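Local coordinates for Low molecular weight heat shock protein (Xanthomonas axonopodis pv. citri, PDB 3GLA), which is a small heat-shock protein of the alpha-crystallin family that probably acts as a chaperone, keeping unfolding proteins soluble during stress, at residues Pro5-Lys10 against Arg68-Pro73; Leu39-Glu44 against Gly64-Arg69; Asp74-Asp79 against Ile92-Arg97. All blocks are in the same frame, centred on the assembly; numbering follows the deposited sequence.

Contact 1: Pro5-Lys10 against Arg68-Pro73; sequences PRVDIK and RRFALP. With PO4 (phosphate ion), chain D.
Across the interior of the alpha-crystallin beta-sandwich, Val7 and Ile9 of one sheet meet Phe70 of the other, the strands 7-10 and 68-71 running nearly parallel (17°) with their axes 10.5 Å apart. Val7 and Phe70 reach toward each other tip to tip: CG2 of Val7 lies 3.7 Å from CZ of Phe70, while CG1 sits over one face of the ring. Ile9 comes in obliquely at the other end of the ring, with its CD1 3.6 Å from Phe70 CD2, and its CG2 branch touches Leu72 CD2 more loosely at 4.3 Å. Strand 7-10 also pairs with a strand of the second subunit, extending the sheet across the dimer interface. The same Val7 CG2 also touches Arg68 NH1. The Arg68 chain bends at chi3 (69°), and Phe70 CZ lies over the centre of its guanidinium; NH1 also forms a salt bridge with Glu60 of the second subunit. Arg6 NE donates to phosphate O3 at 2.8 Å; this phosphate, probably from the crystallisation liquor, is also bonded by Arg6 NE of the second subunit. Within the chain, Arg68 NH1 donates to Pro5 O at 2.7 Å, a bent bond with 134° at the hydrogen.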
# COMPACT_ATOMS: atom_id res chain seq x y z
N PRO B 5 2.25 2.61 8.56
CA PRO B 5 2.02 1.66 7.51
C PRO B 5 1.77 0.30 8.16
O PRO B 5 2.47 -0.10 9.03
CB PRO B 5 3.34 1.59 6.72
CG PRO B 5 4.16 2.61 7.32
CD PRO B 5 3.56 3.27 8.46
N ARG B 6 0.78 -0.38 7.67
CA ARG B 6 0.41 -1.68 8.26
C ARG B 6 1.32 -2.78 7.88
O ARG B 6 1.83 -2.80 6.76
CB ARG B 6 -1.00 -2.04 7.78
CG ARG B 6 -2.00 -1.06 8.53
CD ARG B 6 -3.38 -1.24 7.86
NE ARG B 6 -4.25 -0.45 8.70
CZ ARG B 6 -4.91 -0.89 9.74
NH1 ARG B 6 -4.93 -2.10 10.14
NH2 ARG B 6 -5.62 0.06 10.40
N VAL B 7 1.59 -3.67 8.81
CA VAL B 7 2.60 -4.73 8.61
C VAL B 7 1.98 -6.04 9.10
O VAL B 7 1.16 -6.07 10.07
CB VAL B 7 3.72 -4.39 9.53
CG1 VAL B 7 4.60 -5.53 9.76
CG2 VAL B 7 4.46 -3.16 8.93
N ASP B 8 2.26 -7.05 8.39
CA ASP B 8 2.00 -8.39 8.98
C ASP B 8 3.33 -9.02 9.24
O ASP B 8 4.33 -8.78 8.49
CB ASP B 8 1.33 -9.27 7.95
CG ASP B 8 -0.03 -8.77 7.54
OD1 ASP B 8 -0.60 -7.97 8.23
OD2 ASP B 8 -0.45 -9.23 6.43
N ILE B 9 3.37 -9.88 10.25
CA ILE B 9 4.66 -10.54 10.52
C ILE B 9 4.36 -11.98 10.78
O ILE B 9 3.41 -12.30 11.52
CB ILE B 9 5.26 -9.99 11.77
CG1 ILE B 9 5.54 -8.51 11.59
CG2 ILE B 9 6.62 -10.80 12.14
CD1 ILE B 9 6.14 -7.77 12.85
N LYS B 10 5.15 -12.82 10.15
CA LYS B 10 4.94 -14.26 10.13
C LYS B 10 6.22 -14.89 10.58
O LYS B 10 7.32 -14.52 10.21
CB LYS B 10 4.62 -14.71 8.71
CG LYS B 10 4.35 -16.13 8.61
CD LYS B 10 4.30 -16.48 7.14
CE LYS B 10 3.70 -17.94 7.08
NZ LYS B 10 3.81 -18.31 5.66
N ARG B 68 8.52 2.40 12.11
CA ARG B 68 7.92 1.43 12.99
C ARG B 68 9.11 0.49 13.33
O ARG B 68 10.03 0.26 12.55
CB ARG B 68 6.89 0.60 12.27
CG ARG B 68 5.74 1.61 11.86
CD ARG B 68 4.45 0.83 11.55
NE ARG B 68 3.87 0.26 12.73
CZ ARG B 68 2.98 -0.74 12.65
NH1 ARG B 68 2.67 -1.33 11.47
NH2 ARG B 68 2.48 -1.22 13.75
N ARG B 69 8.93 -0.04 14.52
CA ARG B 69 9.91 -0.98 15.12
C ARG B 69 9.20 -2.17 15.53
O ARG B 69 8.07 -2.15 16.10
CB ARG B 69 10.54 -0.29 16.34
CG ARG B 69 11.40 0.89 15.98
CD ARG B 69 11.95 1.76 17.30
NE ARG B 69 11.10 2.90 17.30
CZ ARG B 69 11.35 4.15 17.00
NH1 ARG B 69 12.56 4.68 16.87
NH2 ARG B 69 10.30 4.91 16.96
N PHE B 70 9.82 -3.32 15.30
CA PHE B 70 9.22 -4.56 15.65
C PHE B 70 10.28 -5.41 16.37
O PHE B 70 11.17 -5.96 15.73
CB PHE B 70 8.69 -5.34 14.51
CG PHE B 70 7.70 -4.52 13.70
CD1 PHE B 70 8.17 -3.68 12.68
CD2 PHE B 70 6.40 -4.38 14.13
CE1 PHE B 70 7.30 -2.87 11.95
CE2 PHE B 70 5.50 -3.54 13.42
CZ PHE B 70 5.98 -2.80 12.32
N ALA B 71 10.17 -5.54 17.67
CA ALA B 71 11.06 -6.49 18.35
C ALA B 71 10.70 -7.88 17.84
O ALA B 71 9.55 -8.28 17.74
CB ALA B 71 10.70 -6.41 19.88
N LEU B 72 11.70 -8.72 17.48
CA LEU B 72 11.44 -10.02 17.00
C LEU B 72 12.12 -11.01 18.02
O LEU B 72 12.91 -10.54 18.86
CB LEU B 72 12.19 -10.19 15.70
CG LEU B 72 11.58 -9.33 14.55
CD1 LEU B 72 12.50 -9.58 13.36
CD2 LEU B 72 10.22 -9.87 14.23
N PRO B 73 11.72 -12.23 17.93
CA PRO B 73 12.30 -13.24 18.88
C PRO B 73 13.78 -13.29 18.68
O PRO B 73 14.33 -13.00 17.59
CB PRO B 73 11.72 -14.55 18.39
CG PRO B 73 10.34 -14.17 17.89
CD PRO B 73 10.73 -12.89 17.10
P PO4 D . -4.93 3.26 8.07
O1 PO4 D . -4.71 4.53 8.70
O2 PO4 D . -4.86 3.44 6.48
O3 PO4 D . -3.79 2.29 8.37
O4 PO4 D . -6.20 2.56 8.24

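Contact 2: Leu39-Glu44 against Gly64-Arg69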
# COMPACT_ATOMS: atom_id res chain seq x y z
N LEU B 39 13.52 -4.95 14.59
CA LEU B 39 13.50 -4.63 13.18
C LEU B 39 12.79 -3.31 13.00
O LEU B 39 11.68 -3.16 13.50
CB LEU B 39 12.73 -5.77 12.49
CG LEU B 39 12.49 -5.63 10.96
CD1 LEU B 39 13.85 -5.56 10.18
CD2 LEU B 39 11.64 -6.81 10.46
N SER B 40 13.39 -2.40 12.25
CA SER B 40 12.87 -1.01 12.07
C SER B 40 12.64 -0.83 10.57
O SER B 40 13.41 -1.27 9.70
CB SER B 40 14.04 -0.06 12.48
OG SER B 40 13.82 1.22 12.00
N ILE B 41 11.53 -0.21 10.24
CA ILE B 41 11.34 0.28 8.91
C ILE B 41 11.10 1.74 9.00
O ILE B 41 10.37 2.20 9.86
CB ILE B 41 10.16 -0.40 8.15
CG1 ILE B 41 8.83 -0.26 8.95
CG2 ILE B 41 10.51 -1.85 7.92
CD1 ILE B 41 7.57 -0.71 8.13
N ARG B 42 11.69 2.50 8.08
CA ARG B 42 11.51 3.90 8.20
C ARG B 42 11.61 4.48 6.82
O ARG B 42 12.20 3.87 5.92
CB ARG B 42 12.50 4.56 9.14
CG ARG B 42 13.70 4.61 8.59
CD ARG B 42 14.67 5.11 9.72
NE ARG B 42 14.23 6.26 10.44
CZ ARG B 42 14.65 6.54 11.68
NH1 ARG B 42 15.54 5.72 12.30
NH2 ARG B 42 14.19 7.63 12.29
N GLY B 43 10.97 5.63 6.66
CA GLY B 43 11.05 6.24 5.32
C GLY B 43 9.99 7.36 5.33
O GLY B 43 9.52 7.83 6.41
N GLU B 44 9.68 7.77 4.10
CA GLU B 44 8.84 9.00 3.99
C GLU B 44 8.13 8.83 2.70
O GLU B 44 8.63 8.33 1.72
CB GLU B 44 9.63 10.30 4.01
CG GLU B 44 8.80 11.62 4.04
CD GLU B 44 9.23 12.77 5.03
OE1 GLU B 44 8.53 13.81 4.98
OE2 GLU B 44 10.19 12.65 5.85
N GLY B 64 3.98 11.25 4.63
CA GLY B 64 5.00 11.84 5.53
C GLY B 64 5.87 10.74 6.05
O GLY B 64 6.01 9.66 5.43
N SER B 65 6.46 11.01 7.20
CA SER B 65 7.49 10.05 7.62
C SER B 65 6.79 8.88 8.35
O SER B 65 5.72 8.99 8.94
CB SER B 65 8.47 10.69 8.64
OG SER B 65 8.97 11.81 8.03
N PHE B 66 7.45 7.75 8.28
CA PHE B 66 6.97 6.68 9.13
C PHE B 66 8.22 6.00 9.72
O PHE B 66 9.31 6.13 9.19
CB PHE B 66 6.20 5.59 8.33
CG PHE B 66 7.01 4.91 7.32
CD1 PHE B 66 7.66 3.69 7.66
CD2 PHE B 66 7.15 5.44 6.03
CE1 PHE B 66 8.40 2.99 6.72
CE2 PHE B 66 7.95 4.75 5.05
CZ PHE B 66 8.56 3.50 5.44
N HIS B 67 8.01 5.35 10.85
CA HIS B 67 9.06 4.57 11.44
C HIS B 67 8.41 3.65 12.39
O HIS B 67 7.70 4.06 13.31
CB HIS B 67 9.90 5.56 12.17
CG HIS B 67 11.08 4.99 12.82
ND1 HIS B 67 11.49 3.68 12.68
CD2 HIS B 67 12.03 5.60 13.56
CE1 HIS B 67 12.62 3.50 13.37
NE2 HIS B 67 12.96 4.64 13.89
N ARG B 68 8.52 2.40 12.11
CA ARG B 68 7.92 1.43 12.99
C ARG B 68 9.11 0.49 13.33
O ARG B 68 10.03 0.26 12.55
CB ARG B 68 6.89 0.60 12.27
CG ARG B 68 5.74 1.61 11.86
CD ARG B 68 4.45 0.83 11.55
NE ARG B 68 3.87 0.26 12.73
CZ ARG B 68 2.98 -0.74 12.65
NH1 ARG B 68 2.67 -1.33 11.47
NH2 ARG B 68 2.48 -1.22 13.75
N ARG B 69 8.93 -0.04 14.52
CA ARG B 69 9.91 -0.98 15.12
C ARG B 69 9.20 -2.17 15.53
O ARG B 69 8.07 -2.15 16.10
CB ARG B 69 10.54 -0.29 16.34
CG ARG B 69 11.40 0.89 15.98
CD ARG B 69 11.95 1.76 17.30
NE ARG B 69 11.10 2.90 17.30
CZ ARG B 69 11.35 4.15 17.00
NH1 ARG B 69 12.56 4.68 16.87
NH2 ARG B 69 10.30 4.91 16.96
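The tight part of this strand pair is where the Phe66 ring lies over the Gly43 backbone. Its CG occupies the position between the backbone N and the carbonyl carbon (chi1 62°), and the ring is laid back over the neighbouring strand, with Gly43 N 3.4 Å above its centre. Gly43 has no side chain to obstruct the ring; Phe66 CE2 comes to 3.3 Å from Gly43 C. Ile41 meets the ring at its edge, CG1 in the ring plane and 4.0 Å from Phe66 CE1. Trp3 packs edge-to-face on Phe66, and Ile41 continues into the core against Ile92. The two strands are antiparallel neighbours in the three-stranded sheet of the alpha-crystallin sandwich. Ile41 with Arg68 and Gly43 with Phe66 are the hydrogen-bonded pairs, each closed by two backbone bonds. The other face is polar and, except at Ser40, more open to solvent. Here the His67 ring lies between two arginines, Arg69 CZ over one face and Arg42 NE over the opposite one, both offset toward the rim, the Arg42 guanidinium tilted 34° from the ring. CD2 of His67 lies 3.2 Å from Arg42 NH2, and His67 ND1 donates a weak bond of 3.4 Å to Ile41 O. Near the strand end Ser65 OG, in one of two modelled conformers, donates to Glu44 OE2 from above the carboxylate plane, a bond that is therefore doubtful.

Contact 3: Asp74-Asp79 against Ile92-Arg97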
# COMPACT_ATOMS: atom_id res chain seq x y z
N ASP B 74 14.46 -13.70 19.77
CA ASP B 74 15.88 -13.82 19.75
C ASP B 74 16.39 -14.69 18.69
O ASP B 74 17.58 -14.54 18.28
CB ASP B 74 16.33 -14.38 21.11
CG ASP B 74 16.47 -13.28 22.12
OD1 ASP B 74 16.85 -13.59 23.28
OD2 ASP B 74 16.24 -12.09 21.79
N SER B 75 15.58 -15.57 18.18
CA SER B 75 16.00 -16.40 17.10
C SER B 75 16.26 -15.64 15.78
O SER B 75 16.89 -16.12 14.86
CB SER B 75 15.00 -17.46 16.78
OG SER B 75 13.70 -16.93 16.32
N ALA B 76 15.72 -14.44 15.70
CA ALA B 76 15.80 -13.81 14.37
C ALA B 76 17.23 -13.33 14.21
O ALA B 76 17.81 -12.76 15.10
CB ALA B 76 14.80 -12.55 14.39
N ASP B 77 17.74 -13.44 13.01
CA ASP B 77 19.14 -13.02 12.81
C ASP B 77 19.19 -11.74 11.95
O ASP B 77 18.97 -11.81 10.77
CB ASP B 77 19.70 -14.15 11.97
CG ASP B 77 21.21 -14.00 11.74
OD1 ASP B 77 21.76 -15.01 11.25
OD2 ASP B 77 21.78 -12.93 11.99
N ALA B 78 19.50 -10.65 12.61
CA ALA B 78 19.51 -9.32 12.03
C ALA B 78 20.45 -9.24 10.88
O ALA B 78 20.16 -8.67 9.86
CB ALA B 78 19.93 -8.33 13.11
N ASP B 79 21.50 -10.04 10.96
CA ASP B 79 22.50 -9.86 9.91
C ASP B 79 22.11 -10.40 8.59
O ASP B 79 22.83 -10.09 7.59
CB ASP B 79 23.83 -10.55 10.42
CG ASP B 79 24.35 -9.90 11.63
OD1 ASP B 79 25.23 -10.45 12.36
OD2 ASP B 79 24.04 -8.70 11.99
N ILE B 92 10.12 -8.29 4.04
CA ILE B 92 11.44 -8.35 4.67
C ILE B 92 11.56 -9.74 5.20
O ILE B 92 10.66 -10.22 5.92
CB ILE B 92 11.45 -7.45 5.82
CG1 ILE B 92 11.30 -5.98 5.27
CG2 ILE B 92 12.83 -7.51 6.49
CD1 ILE B 92 11.17 -4.97 6.38
N ARG B 93 12.71 -10.41 4.89
CA ARG B 93 12.85 -11.77 5.39
C ARG B 93 13.99 -11.76 6.33
O ARG B 93 15.04 -11.18 6.09
CB ARG B 93 13.13 -12.76 4.27
CG ARG B 93 11.98 -12.83 3.30
CD ARG B 93 12.08 -14.04 2.39
NE ARG B 93 10.72 -14.49 2.22
CZ ARG B 93 10.26 -15.65 2.66
NH1 ARG B 93 8.98 -15.95 2.48
NH2 ARG B 93 11.08 -16.51 3.27
N ILE B 94 13.80 -12.38 7.49
CA ILE B 94 14.77 -12.31 8.54
C ILE B 94 15.02 -13.77 8.91
O ILE B 94 14.20 -14.45 9.43
CB ILE B 94 14.28 -11.64 9.73
CG1 ILE B 94 13.81 -10.17 9.42
CG2 ILE B 94 15.39 -11.48 10.81
CD1 ILE B 94 12.23 -10.21 9.26
N PRO B 95 16.23 -14.25 8.60
CA PRO B 95 16.43 -15.68 8.88
C PRO B 95 16.58 -15.91 10.32
O PRO B 95 16.90 -15.01 11.10
CB PRO B 95 17.79 -15.96 8.18
CG PRO B 95 18.46 -14.66 8.07
CD PRO B 95 17.37 -13.56 7.96
N LYS B 96 16.33 -17.17 10.73
CA LYS B 96 16.58 -17.49 12.11
C LYS B 96 18.01 -18.02 12.28
O LYS B 96 18.54 -18.53 11.33
CB LYS B 96 15.64 -18.60 12.57
CG LYS B 96 14.22 -18.08 12.67
CD LYS B 96 13.36 -19.32 12.92
CE LYS B 96 11.95 -18.85 13.24
NZ LYS B 96 11.11 -20.02 13.62
N ARG B 97 18.49 -17.79 13.45
CA ARG B 97 19.86 -18.23 13.93
C ARG B 97 19.73 -19.72 14.04
O ARG B 97 18.71 -20.28 14.54
CB ARG B 97 20.20 -17.67 15.23
CG ARG B 97 20.31 -16.08 15.21
CD ARG B 97 20.73 -15.52 16.42
NE ARG B 97 20.96 -14.13 16.03
CZ ARG B 97 22.11 -13.59 15.56
NH1 ARG B 97 22.11 -12.27 15.22
NH2 ARG B 97 23.30 -14.28 15.50
O HOH W 1 19.66 -12.92 18.18
O HOH W 2 19.72 -10.50 15.50
O HOH W 3 20.70 -17.10 10.19
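Arg97 lies across Asp77 at about a right angle, its extended side chain following the turn of 74-79. Its CB is 3.7 Å from Ser75 O, the carbonyl that also accepts the backbone N of Arg97 at 2.7 Å. CG lies close to the same oxygen and touches Asp77 CB, and CD passes beside Asp74 O. NE, which lies near Ala76 O, gives a weak hydrogen bond to a water that in turn donates to Asp74 O. Rotation about CD-NE of Arg97 (chi4 -89°) swings CZ out of the extended line, and one guanidinium face meets Asp77 OD2, offset toward the rim. Arg97 NH1 lies 3.3 Å from Asp77 OD2, a salt bridge of charges alone, since the oxygen stands well out of the guanidinium plane. Arg97 NH2 is farther from Asp77 OD2, at 4.1 Å. Arg97 NH1 instead donates to a second water, at 3.0 Å, which also binds Ala76 O and Ala78 N. Asp77 OD2 accepts from Asp79 N in an Asx turn, and one water donates to both Asp77 OD1 and Lys96 O. Asp77 N gives a short bond of 2.6 Å to Pro95 O, which with the Arg97-Ser75 bond flanks the single bridge between Ala76 and Lys96. On the inner side Ala76 CB packs against Ile94 CG2. The segment 74-79 thus joins strand 64-71 of one sheet to strand 82-86 of the other, running past the end of strand 89-95, with Met34 of strand 31-35 and Phe16 of strand 15-21 packed against Ala76.

How the contacts relate
Contact 2 pairs strand 64-71 within its sheet, contact 1 packs that strand on the opposing sheet, and contact 3 lays a loop against the end of strand 89-95. Contacts 1 and 2, with centres about 11 Å apart, share Arg68 and Arg69. They meet where Pro5 CD lies 3.5 Å from Phe66 CB and Val7 CG2 4.0 Å from Ile41 CD1. The chain then runs from Pro73 directly into contact 3, about 13 Å from contact 1 and 19 Å from contact 2 between centres. Ile92 and Ile94 tie contact 3 to the core, Ile92 CD1 lying 3.5 Å from Ile41 CG2. The phosphate, probably from the crystallisation liquor, sits beside contact 1, bound by Arg6 of both subunits.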